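Local structure of 3-hydroxyacyl-CoA dehydrogenase type-2 (Mycobacterium avium, 3PPI) at residues A97-L101 / G102-Y106; R271-G274 / A275-T279. The protein probably catalyses the NAD-dependent oxidation of 3-hydroxyacyl-CoA thioesters to 3-oxoacyl-CoA, as a tetrameric short-chain dehydrogenase with a Rossmann fold. All coordinates share one frame; numbering follows the deposited sequence.

Contact 1: A97-L101 / G102-Y106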
# COMPACT_ATOMS: atom_id res chain seq x y z
N ALA A 97 -5.85 16.09 -34.37
CA ALA A 97 -7.10 16.82 -34.17
C ALA A 97 -7.04 17.75 -32.94
O ALA A 97 -7.40 18.92 -33.02
CB ALA A 97 -8.26 15.85 -34.05
N ALA A 98 -6.56 17.23 -31.81
CA ALA A 98 -6.39 18.05 -30.60
C ALA A 98 -5.51 19.27 -30.83
O ALA A 98 -5.79 20.35 -30.29
CB ALA A 98 -5.80 17.20 -29.46
N ASN A 99 -4.46 19.11 -31.63
CA ASN A 99 -3.52 20.21 -31.90
C ASN A 99 -4.07 21.26 -32.89
O ASN A 99 -3.41 22.27 -33.13
CB ASN A 99 -2.15 19.67 -32.33
CG ASN A 99 -1.27 19.30 -31.14
OD1 ASN A 99 -1.09 20.10 -30.22
ND2 ASN A 99 -0.70 18.09 -31.16
N GLN A 100 -5.25 21.01 -33.45
CA GLN A 100 -6.00 22.03 -34.19
C GLN A 100 -6.92 22.82 -33.25
O GLN A 100 -7.44 23.85 -33.63
CB GLN A 100 -6.87 21.40 -35.28
CG GLN A 100 -6.11 20.49 -36.24
CD GLN A 100 -5.36 21.24 -37.29
OE1 GLN A 100 -5.02 22.42 -37.12
NE2 GLN A 100 -5.10 20.58 -38.42
N LEU A 101 -7.14 22.30 -32.05
CA LEU A 101 -8.03 22.94 -31.08
C LEU A 101 -7.27 23.76 -30.04
O LEU A 101 -7.88 24.27 -29.12
CB LEU A 101 -8.89 21.88 -30.37
CG LEU A 101 -9.99 21.21 -31.20
CD1 LEU A 101 -10.72 20.17 -30.36
CD2 LEU A 101 -10.96 22.24 -31.75
N GLY A 102 -5.95 23.86 -30.18
CA GLY A 102 -5.09 24.49 -29.17
C GLY A 102 -3.83 23.67 -29.10
O GLY A 102 -3.63 22.79 -29.93
N ARG A 103 -2.96 23.93 -28.12
CA ARG A 103 -1.79 23.09 -27.95
C ARG A 103 -2.16 21.94 -27.01
O ARG A 103 -2.64 22.16 -25.90
CB ARG A 103 -0.56 23.87 -27.42
CG ARG A 103 0.78 23.03 -27.40
CD ARG A 103 0.86 22.14 -28.66
NE ARG A 103 2.14 21.51 -29.00
CZ ARG A 103 2.46 20.23 -28.77
NH1 ARG A 103 1.63 19.40 -28.13
NH2 ARG A 103 3.65 19.78 -29.18
N LEU A 104 -1.98 20.71 -27.48
CA LEU A 104 -2.28 19.53 -26.66
C LEU A 104 -1.39 19.56 -25.44
O LEU A 104 -0.17 19.52 -25.56
CB LEU A 104 -2.03 18.25 -27.46
CG LEU A 104 -2.24 16.93 -26.71
CD1 LEU A 104 -3.66 16.83 -26.14
CD2 LEU A 104 -1.96 15.77 -27.66
N ARG A 105 -2.00 19.63 -24.26
CA ARG A 105 -1.24 19.58 -23.03
C ARG A 105 -1.72 18.52 -22.02
O ARG A 105 -1.02 18.24 -21.07
CB ARG A 105 -1.21 20.96 -22.37
CG ARG A 105 -0.44 22.00 -23.19
CD ARG A 105 -0.28 23.30 -22.37
NE ARG A 105 0.49 24.32 -23.08
CZ ARG A 105 1.83 24.41 -23.12
NH1 ARG A 105 2.61 23.57 -22.46
NH2 ARG A 105 2.39 25.39 -23.82
N TYR A 106 -2.89 17.93 -22.27
CA TYR A 106 -3.57 17.09 -21.30
C TYR A 106 -4.27 15.90 -21.93
O TYR A 106 -4.80 15.99 -23.02
CB TYR A 106 -4.62 17.91 -20.56
CG TYR A 106 -4.07 19.16 -19.92
CD1 TYR A 106 -3.31 19.08 -18.77
CD2 TYR A 106 -4.30 20.41 -20.47
CE1 TYR A 106 -2.81 20.20 -18.16
CE2 TYR A 106 -3.80 21.56 -19.88
CZ TYR A 106 -3.05 21.44 -18.72
OH TYR A 106 -2.52 22.53 -18.10
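Asn99 reaches across a tight turn to Leu104, its side-chain oxygen accepting from a backbone N-H at the start of strand 103-109. The bond from Leu104 N to Asn99 OD1 is 2.9 Å long. It is nearly straight, 171° at the hydrogen, although the donor stands 37° out of the amide's carbonyl plane. Asn99 suits this place because a short side chain with an acceptor at its end can meet a strand N-H from the turn that follows helix 88-98.

Gly102 makes the reversal possible. Its backbone adopts a positive phi with a nearly extended psi, a shape in which a beta carbon would be jammed against the carbonyl oxygen of Leu101. A type I turn from Ala98 to Leu101, closed by Leu101 N on Ala98 O, leads into it. Gly102 O then faces Asn99 CA at 3.2 Å, a CA-H...O contact across the turn.

On Leu104, CG is set opposite the backbone N, and CD1 meets Ala98 CB at 4.0 Å. The small methyl of Ala98 fits against the leucine branch, and Leu104 also packs on Ile34 and on Val151 of helix 130-156. Arg103 lies alongside Asn99, pointing the same way, its guanidinium plane perpendicular to the amide and ND2 over one face. It bends at chi2 (39°), bringing CD to 3.2 Å from Asn99 OD1, while NH2 bonds to Ser154 O.

This is the helix-to-strand link of a Rossmann-type beta-alpha-beta crossover, entering the strand next to 31-36 in the parallel sheet. The chemistry implies a junction with one nearly straight side-chain-to-backbone bond beside a small apolar contact: the amide satisfies the N-H of Leu104, whose side chain is buried, and glycine supplies the bend.

Contact 2: R271-G274 / A275-T279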
# COMPACT_ATOMS: atom_id res chain seq x y z
N ARG A 271 -7.73 7.09 -4.87
CA ARG A 271 -8.94 6.27 -4.72
C ARG A 271 -10.17 7.17 -4.66
O ARG A 271 -10.20 8.11 -3.86
CB ARG A 271 -8.89 5.41 -3.45
CG ARG A 271 -7.74 4.40 -3.38
CD ARG A 271 -7.82 3.52 -2.11
NE ARG A 271 -9.04 2.71 -2.12
CZ ARG A 271 -9.11 1.38 -2.07
NH1 ARG A 271 -8.03 0.63 -1.94
NH2 ARG A 271 -10.30 0.79 -2.11
N LEU A 272 -11.16 6.88 -5.49
CA LEU A 272 -12.41 7.68 -5.55
C LEU A 272 -13.57 6.69 -5.43
O LEU A 272 -14.04 6.15 -6.43
CB LEU A 272 -12.46 8.44 -6.87
CG LEU A 272 -13.59 9.44 -7.06
CD1 LEU A 272 -13.41 10.59 -6.08
CD2 LEU A 272 -13.67 9.94 -8.52
N ASP A 273 -13.97 6.40 -4.19
CA ASP A 273 -14.71 5.17 -3.91
C ASP A 273 -15.66 5.17 -2.69
O ASP A 273 -16.16 4.11 -2.31
CB ASP A 273 -13.70 4.02 -3.77
CG ASP A 273 -12.74 4.18 -2.58
OD1 ASP A 273 -12.94 5.04 -1.67
OD2 ASP A 273 -11.75 3.42 -2.55
N GLY A 274 -15.96 6.34 -2.11
CA GLY A 274 -16.89 6.39 -0.97
C GLY A 274 -16.42 5.58 0.24
O GLY A 274 -17.22 5.17 1.06
N ALA A 275 -15.10 5.40 0.35
CA ALA A 275 -14.42 4.53 1.34
C ALA A 275 -14.69 3.02 1.17
O ALA A 275 -14.42 2.23 2.08
CB ALA A 275 -14.70 4.98 2.77
N GLN A 276 -15.18 2.61 -0.01
CA GLN A 276 -15.38 1.19 -0.29
C GLN A 276 -14.05 0.42 -0.34
O GLN A 276 -13.05 0.90 -0.85
CB GLN A 276 -16.13 0.98 -1.61
CG GLN A 276 -16.55 -0.46 -1.77
CD GLN A 276 -17.31 -0.79 -3.04
OE1 GLN A 276 -17.40 0.01 -4.00
NE2 GLN A 276 -17.83 -2.00 -3.06
N ARG A 277 -14.07 -0.80 0.21
CA ARG A 277 -13.02 -1.77 -0.05
C ARG A 277 -13.74 -3.02 -0.62
O ARG A 277 -14.67 -3.52 0.03
CB ARG A 277 -12.24 -2.11 1.23
CG ARG A 277 -11.55 -0.91 1.91
CD ARG A 277 -10.41 -0.42 1.09
NE ARG A 277 -9.63 0.70 1.64
CZ ARG A 277 -9.90 1.98 1.44
NH1 ARG A 277 -11.00 2.35 0.79
NH2 ARG A 277 -9.10 2.91 1.95
N PHE A 278 -13.34 -3.49 -1.81
CA PHE A 278 -14.04 -4.62 -2.45
C PHE A 278 -13.86 -5.88 -1.61
O PHE A 278 -12.73 -6.23 -1.22
CB PHE A 278 -13.51 -4.94 -3.86
CG PHE A 278 -13.92 -3.97 -4.95
CD1 PHE A 278 -14.97 -3.08 -4.80
CD2 PHE A 278 -13.28 -4.04 -6.19
CE1 PHE A 278 -15.35 -2.23 -5.85
CE2 PHE A 278 -13.64 -3.19 -7.25
CZ PHE A 278 -14.68 -2.29 -7.08
N THR A 279 -14.98 -6.55 -1.36
CA THR A 279 -14.98 -7.90 -0.79
C THR A 279 -14.69 -8.93 -1.91
O THR A 279 -14.66 -8.58 -3.10
CB THR A 279 -16.34 -8.18 -0.13
OG1 THR A 279 -17.37 -8.00 -1.10
CG2 THR A 279 -16.58 -7.22 1.06
O HOH W 1 -10.80 5.09 0.01
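This is a local contact around a type I' beta turn, Asp273 to Gln276, where the last strand of the Rossmann-fold sheet, 269-272, gives way to the C-terminal tail; a salt-bridge network of Arg271, Asp273 and Arg277 ties it together. Gln276 N closes the turn on Asp273 O at 2.9 Å. Gly274 and Ala275 occupy its two corners with positive phi, a backbone shape that glycine adopts easily and the small alanine tolerates here.

Arg271 grips Asp273 side-on: NE and NH2 both go to OD2, at 2.8 Å and 3.0 Å, with the oxygen in the guanidinium plane. Its NH1 pairs with Glu179. A longer salt bridge, Asp273 OD2 to Arg277 NH1 (3.6 Å), adds Arg277. That arginine bends at chi2 (-70°) and lays its guanidinium flat on that of Arg271, centres 3.6 Å apart and planes at 27°. Two like charges can probably stack because Asp273 and Glu179 offset them. The second subunit adds Gly267 O, bonded to Arg277 NH2, so the turn belongs to the tetramer interface. Gln276 O accepts from Arg277 NH1 at 3.0 Å, and a water bridges that NH1 to Asp273 OD1, donating to the carboxylate at 2.7 Å.

Both contacts sit at ends of strands in the same parallel sheet, yet on opposite sides of the chain's centre, with centres about 34 Å apart and nearest atoms about 17 Å apart. Contact 1 is partly buried and leads into strand 103-109, in the middle of the sheet, whereas contact 2 is buried and leaves strand 269-272, one of the two outermost strands within the chain. Their chemistry follows their places: 97-106 uses a neutral amide, a glycine and aliphatic packing within one subunit, while 271-279 buries a charged network that neighbouring subunits help to enclose. No other chain of the assembly touches contact 1; contact 2 meets three.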